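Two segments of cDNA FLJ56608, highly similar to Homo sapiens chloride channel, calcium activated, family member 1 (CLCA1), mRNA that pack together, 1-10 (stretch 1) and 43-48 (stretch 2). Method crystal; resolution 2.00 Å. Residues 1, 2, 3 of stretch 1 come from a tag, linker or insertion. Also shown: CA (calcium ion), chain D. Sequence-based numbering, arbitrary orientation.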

ATOM      1  N   GLU A   1      -9.412 -11.754  -0.386  1.00 37.03           N
ATOM      2  CA  GLU A   1      -9.866 -12.174  -1.702  1.00 34.94           C
ATOM      3  C   GLU A   1     -11.362 -12.060  -1.965  1.00 37.69           C
ATOM      4  O   GLU A   1     -12.160 -11.986  -1.041  1.00 37.33           O
ATOM      5  CB  GLU A   1      -9.467 -13.630  -1.925  1.00 38.41           C
ATOM      6  CG  GLU A   1      -7.981 -13.922  -2.087  1.00 31.77           C
ATOM      7  CD  GLU A   1      -7.776 -15.378  -2.437  1.00 34.80           C
ATOM      8  OE1 GLU A   1      -7.901 -15.693  -3.641  1.00 33.16           O
ATOM      9  OE2 GLU A   1      -7.503 -16.209  -1.529  1.00 31.37           O
ATOM     10  N   THR A   2     -11.746 -12.048  -3.243  1.00 34.21           N
ATOM     11  CA  THR A   2     -13.160 -12.111  -3.556  1.00 41.04           C
ATOM     12  C   THR A   2     -13.680 -13.503  -3.209  1.00 39.56           C
ATOM     13  O   THR A   2     -12.912 -14.432  -2.933  1.00 35.62           O
ATOM     14  CB  THR A   2     -13.427 -11.763  -5.032  1.00 39.79           C
ATOM     15  OG1 THR A   2     -12.961 -12.813  -5.871  1.00 38.54           O
ATOM     16  CG2 THR A   2     -12.748 -10.470  -5.422  1.00 41.52           C
ATOM     17  N   GLY A   3     -15.014 -13.628  -3.178  1.00 40.59           N
ATOM     18  CA  GLY A   3     -15.628 -14.891  -2.821  1.00 42.35           C
ATOM     19  C   GLY A   3     -15.261 -16.018  -3.755  1.00 41.65           C
ATOM     20  O   GLY A   3     -15.305 -17.187  -3.353  1.00 40.69           O
ATOM     21  N   ILE A   4     -14.816 -15.685  -4.965  1.00 38.15           N
ATOM     22  CA  ILE A   4     -14.547 -16.669  -6.000  1.00 43.05           C
ATOM     23  C   ILE A   4     -13.062 -16.891  -6.240  1.00 36.15           C
ATOM     24  O   ILE A   4     -12.718 -17.697  -7.103  1.00 32.27           O
ATOM     25  CB  ILE A   4     -15.252 -16.283  -7.310  1.00 45.18           C
ATOM     26  CG1 ILE A   4     -14.838 -14.876  -7.765  1.00 39.86           C
ATOM     27  CG2 ILE A   4     -16.787 -16.315  -7.108  1.00 37.35           C
ATOM     28  CD1 ILE A   4     -15.196 -14.639  -9.269  1.00 39.04           C
ATOM     29  N   GLY A   5     -12.184 -16.243  -5.485  1.00 31.60           N
ATOM     30  CA  GLY A   5     -10.783 -16.581  -5.503  1.00 34.05           C
ATOM     31  C   GLY A   5      -9.872 -15.645  -6.255  1.00 35.46           C
ATOM     32  O   GLY A   5      -8.773 -16.068  -6.674  1.00 28.32           O
ATOM     33  N   GLN A   6     -10.292 -14.394  -6.442  1.00 35.32           N
ATOM     34  CA  GLN A   6      -9.466 -13.334  -7.007  1.00 33.04           C
ATOM     35  C   GLN A   6      -8.823 -12.515  -5.899  1.00 28.13           C
ATOM     36  O   GLN A   6      -9.468 -12.149  -4.905  1.00 27.04           O
ATOM     37  CB  GLN A   6     -10.283 -12.420  -7.925  1.00 36.69           C
ATOM     38  CG  GLN A   6     -11.004 -13.212  -9.014  1.00 36.02           C
ATOM     39  CD  GLN A   6     -12.266 -12.503  -9.503  1.00 42.03           C
ATOM     40  OE1 GLN A   6     -12.999 -11.899  -8.702  1.00 36.85           O
ATOM     41  NE2 GLN A   6     -12.542 -12.603 -10.798  1.00 39.09           N
ATOM     42  N   ARG A   7      -7.528 -12.315  -6.052  1.00 32.00           N
ATOM     43  CA  ARG A   7      -6.755 -11.515  -5.126  1.00 32.30           C
ATOM     44  C   ARG A   7      -7.289 -10.096  -5.101  1.00 36.45           C
ATOM     45  O   ARG A   7      -7.634  -9.546  -6.132  1.00 32.55           O
ATOM     46  CB  ARG A   7      -5.292 -11.502  -5.586  1.00 37.92           C
ATOM     47  CG  ARG A   7      -4.338 -10.723  -4.667  1.00 38.44           C
ATOM     48  CD  ARG A   7      -2.921 -10.819  -5.212  1.00 38.15           C
ATOM     49  NE  ARG A   7      -1.921 -10.729  -4.168  1.00 33.81           N
ATOM     50  CZ  ARG A   7      -0.622 -10.737  -4.404  1.00 38.01           C
ATOM     51  NH1 ARG A   7      -0.193 -10.788  -5.654  1.00 38.01           N
ATOM     52  NH2 ARG A   7       0.244 -10.654  -3.422  1.00 40.24           N
ATOM     53  N   ILE A   8      -7.311  -9.496  -3.915  1.00 32.26           N
ATOM     54  CA  ILE A   8      -7.603  -8.085  -3.726  1.00 36.44           C
ATOM     55  C   ILE A   8      -6.362  -7.444  -3.131  1.00 34.90           C
ATOM     56  O   ILE A   8      -5.890  -7.886  -2.092  1.00 32.86           O
ATOM     57  CB  ILE A   8      -8.802  -7.846  -2.782  1.00 34.99           C
ATOM     58  CG1 ILE A   8     -10.064  -8.491  -3.351  1.00 34.20           C
ATOM     59  CG2 ILE A   8      -8.889  -6.324  -2.520  1.00 35.85           C
ATOM     60  CD1 ILE A   8     -11.149  -8.645  -2.315  1.00 36.34           C
ATOM     61  N   VAL A   9      -5.858  -6.393  -3.755  1.00 31.66           N
ATOM     62  CA  VAL A   9      -4.614  -5.767  -3.329  1.00 34.16           C
ATOM     63  C   VAL A   9      -4.776  -4.274  -3.470  1.00 36.30           C
ATOM     64  O   VAL A   9      -5.301  -3.806  -4.476  1.00 37.15           O
ATOM     65  CB  VAL A   9      -3.394  -6.230  -4.172  1.00 36.28           C
ATOM     66  CG1 VAL A   9      -2.080  -5.815  -3.502  1.00 34.66           C
ATOM     67  CG2 VAL A   9      -3.389  -7.687  -4.341  1.00 42.73           C
ATOM     68  N   CYS A  10      -4.338  -3.537  -2.459  1.00 31.23           N
ATOM     69  CA  CYS A  10      -4.285  -2.093  -2.510  1.00 35.32           C
ATOM     70  C   CYS A  10      -2.854  -1.670  -2.242  1.00 31.09           C
ATOM     71  O   CYS A  10      -2.299  -1.994  -1.192  1.00 36.60           O
ATOM     72  CB  CYS A  10      -5.244  -1.437  -1.505  1.00 34.04           C
ATOM     73  SG  CYS A  10      -5.514   0.308  -2.011  1.00 38.23           S
ATOM     74  N   GLY A  43      -6.433 -11.186 -13.343  1.00 29.19           N
ATOM     75  CA  GLY A  43      -7.677 -11.389 -12.644  1.00 29.20           C
ATOM     76  C   GLY A  43      -7.730 -10.811 -11.258  1.00 31.50           C
ATOM     77  O   GLY A  43      -8.814 -10.755 -10.662  1.00 36.95           O
ATOM     78  N   SER A  44      -6.608 -10.337 -10.746  1.00 30.68           N
ATOM     79  CA  SER A  44      -6.587  -9.642  -9.472  1.00 36.45           C
ATOM     80  C   SER A  44      -7.276  -8.280  -9.553  1.00 39.34           C
ATOM     81  O   SER A  44      -7.174  -7.569 -10.562  1.00 33.18           O
ATOM     82  CB  SER A  44      -5.158  -9.410  -9.042  1.00 35.28           C
ATOM     83  OG  SER A  44      -4.499 -10.634  -8.913  1.00 32.88           O
ATOM     84  N   TRP A  45      -7.941  -7.901  -8.434  1.00 33.81           N
ATOM     85  CA  TRP A  45      -8.452  -6.571  -8.212  1.00 34.99           C
ATOM     86  C   TRP A  45      -7.378  -5.763  -7.506  1.00 36.84           C
ATOM     87  O   TRP A  45      -6.814  -6.216  -6.509  1.00 35.50           O
ATOM     88  CB  TRP A  45      -9.750  -6.635  -7.375  1.00 36.39           C
ATOM     89  CG  TRP A  45     -10.851  -7.285  -8.159  1.00 33.57           C
ATOM     90  CD1 TRP A  45     -11.187  -8.621  -8.185  1.00 31.21           C
ATOM     91  CD2 TRP A  45     -11.738  -6.629  -9.067  1.00 32.43           C
ATOM     92  NE1 TRP A  45     -12.255  -8.815  -9.042  1.00 35.80           N
ATOM     93  CE2 TRP A  45     -12.600  -7.609  -9.603  1.00 30.75           C
ATOM     94  CE3 TRP A  45     -11.892  -5.300  -9.467  1.00 34.26           C
ATOM     95  CZ2 TRP A  45     -13.603  -7.287 -10.524  1.00 35.77           C
ATOM     96  CZ3 TRP A  45     -12.875  -4.992 -10.378  1.00 39.23           C
ATOM     97  CH2 TRP A  45     -13.711  -5.982 -10.901  1.00 36.33           C
ATOM     98  N   VAL A  46      -7.136  -4.546  -7.981  1.00 30.42           N
ATOM     99  CA  VAL A  46      -5.974  -3.784  -7.545  1.00 31.53           C
ATOM    100  C   VAL A  46      -6.363  -2.327  -7.453  1.00 34.87           C
ATOM    101  O   VAL A  46      -6.864  -1.751  -8.428  1.00 33.84           O
ATOM    102  CB  VAL A  46      -4.763  -3.954  -8.498  1.00 31.11           C
ATOM    103  CG1 VAL A  46      -3.642  -2.999  -8.051  1.00 31.95           C
ATOM    104  CG2 VAL A  46      -4.298  -5.387  -8.485  1.00 36.98           C
ATOM    105  N   GLY A  47      -6.097  -1.722  -6.293  1.00 35.37           N
ATOM    106  CA  GLY A  47      -6.330  -0.311  -6.089  1.00 34.12           C
ATOM    107  C   GLY A  47      -5.037   0.360  -5.674  1.00 30.84           C
ATOM    108  O   GLY A  47      -4.025  -0.294  -5.427  1.00 32.12           O
ATOM    109  N   MET A  48      -5.079   1.689  -5.591  1.00 35.86           N
ATOM    110  CA  MET A  48      -3.862   2.427  -5.311  1.00 33.50           C
ATOM    111  C   MET A  48      -4.200   3.699  -4.562  1.00 33.54           C
ATOM    112  O   MET A  48      -4.995   4.538  -5.033  1.00 35.74           O
ATOM    113  CB  MET A  48      -3.074   2.734  -6.592  1.00 37.28           C
ATOM    114  CG  MET A  48      -1.921   3.719  -6.353  1.00 44.88           C
ATOM    115  SD  MET A  48      -0.876   4.043  -7.815  1.00 51.59           S
ATOM    116  CE  MET A  48      -1.234   2.604  -8.828  1.00 35.79           C
TER
HETATM  117 CA    CA D 702      -8.338 -18.357  -1.598  1.00 36.03          CA
HETATM  118  O   HOH W   1      -6.078 -12.986  -8.597  1.00 31.87           O

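Three of the four hydrogen bonds across the contact join backbone to backbone. Strands 8-10 and 45-48 run parallel, 13° apart, and the hydrogen bonds along them, beginning with R7 just before the first strand, follow the staggered pattern of a parallel pair: W45 N donates to R7 O (2.8 Å), V9 N to W45 O (2.9 Å), and G47 N to V9 O (2.9 Å). V9 thus uses both its amide and its carbonyl toward the partner strand. Cα hydrogens supplement the ladder, most closely where V46 CA lies 3.1 Å from V9 O.

Side chains add a polar cluster at the start of the contact. The indole nitrogen of W45, a donor on the ring edge, reaches Q6 OE1 (NE1 to OE1, 3.2 Å). The tag residue T2 donates through OG1 to the same oxygen, Q6 OE1 (3.0 Å), and its OG1 accepts from Q6 N (3.2 Å). A water bridges the two stretches just before the strands begin, accepting from R7 N (3.0 Å) and donating to S44 OG (2.9 Å).

Apolar packing follows the sheet's two faces. I8 and W45 share one, CG1 to CB 4.4 Å; V9 and V46 share the other, CB to CG2 4.5 Å, and β-branched residues suit extended backbone. G47 pairs with C10: an ideal CB on G47 would lie 3.6 Å from C10 SG, so glycine leaves space beside the sulfur.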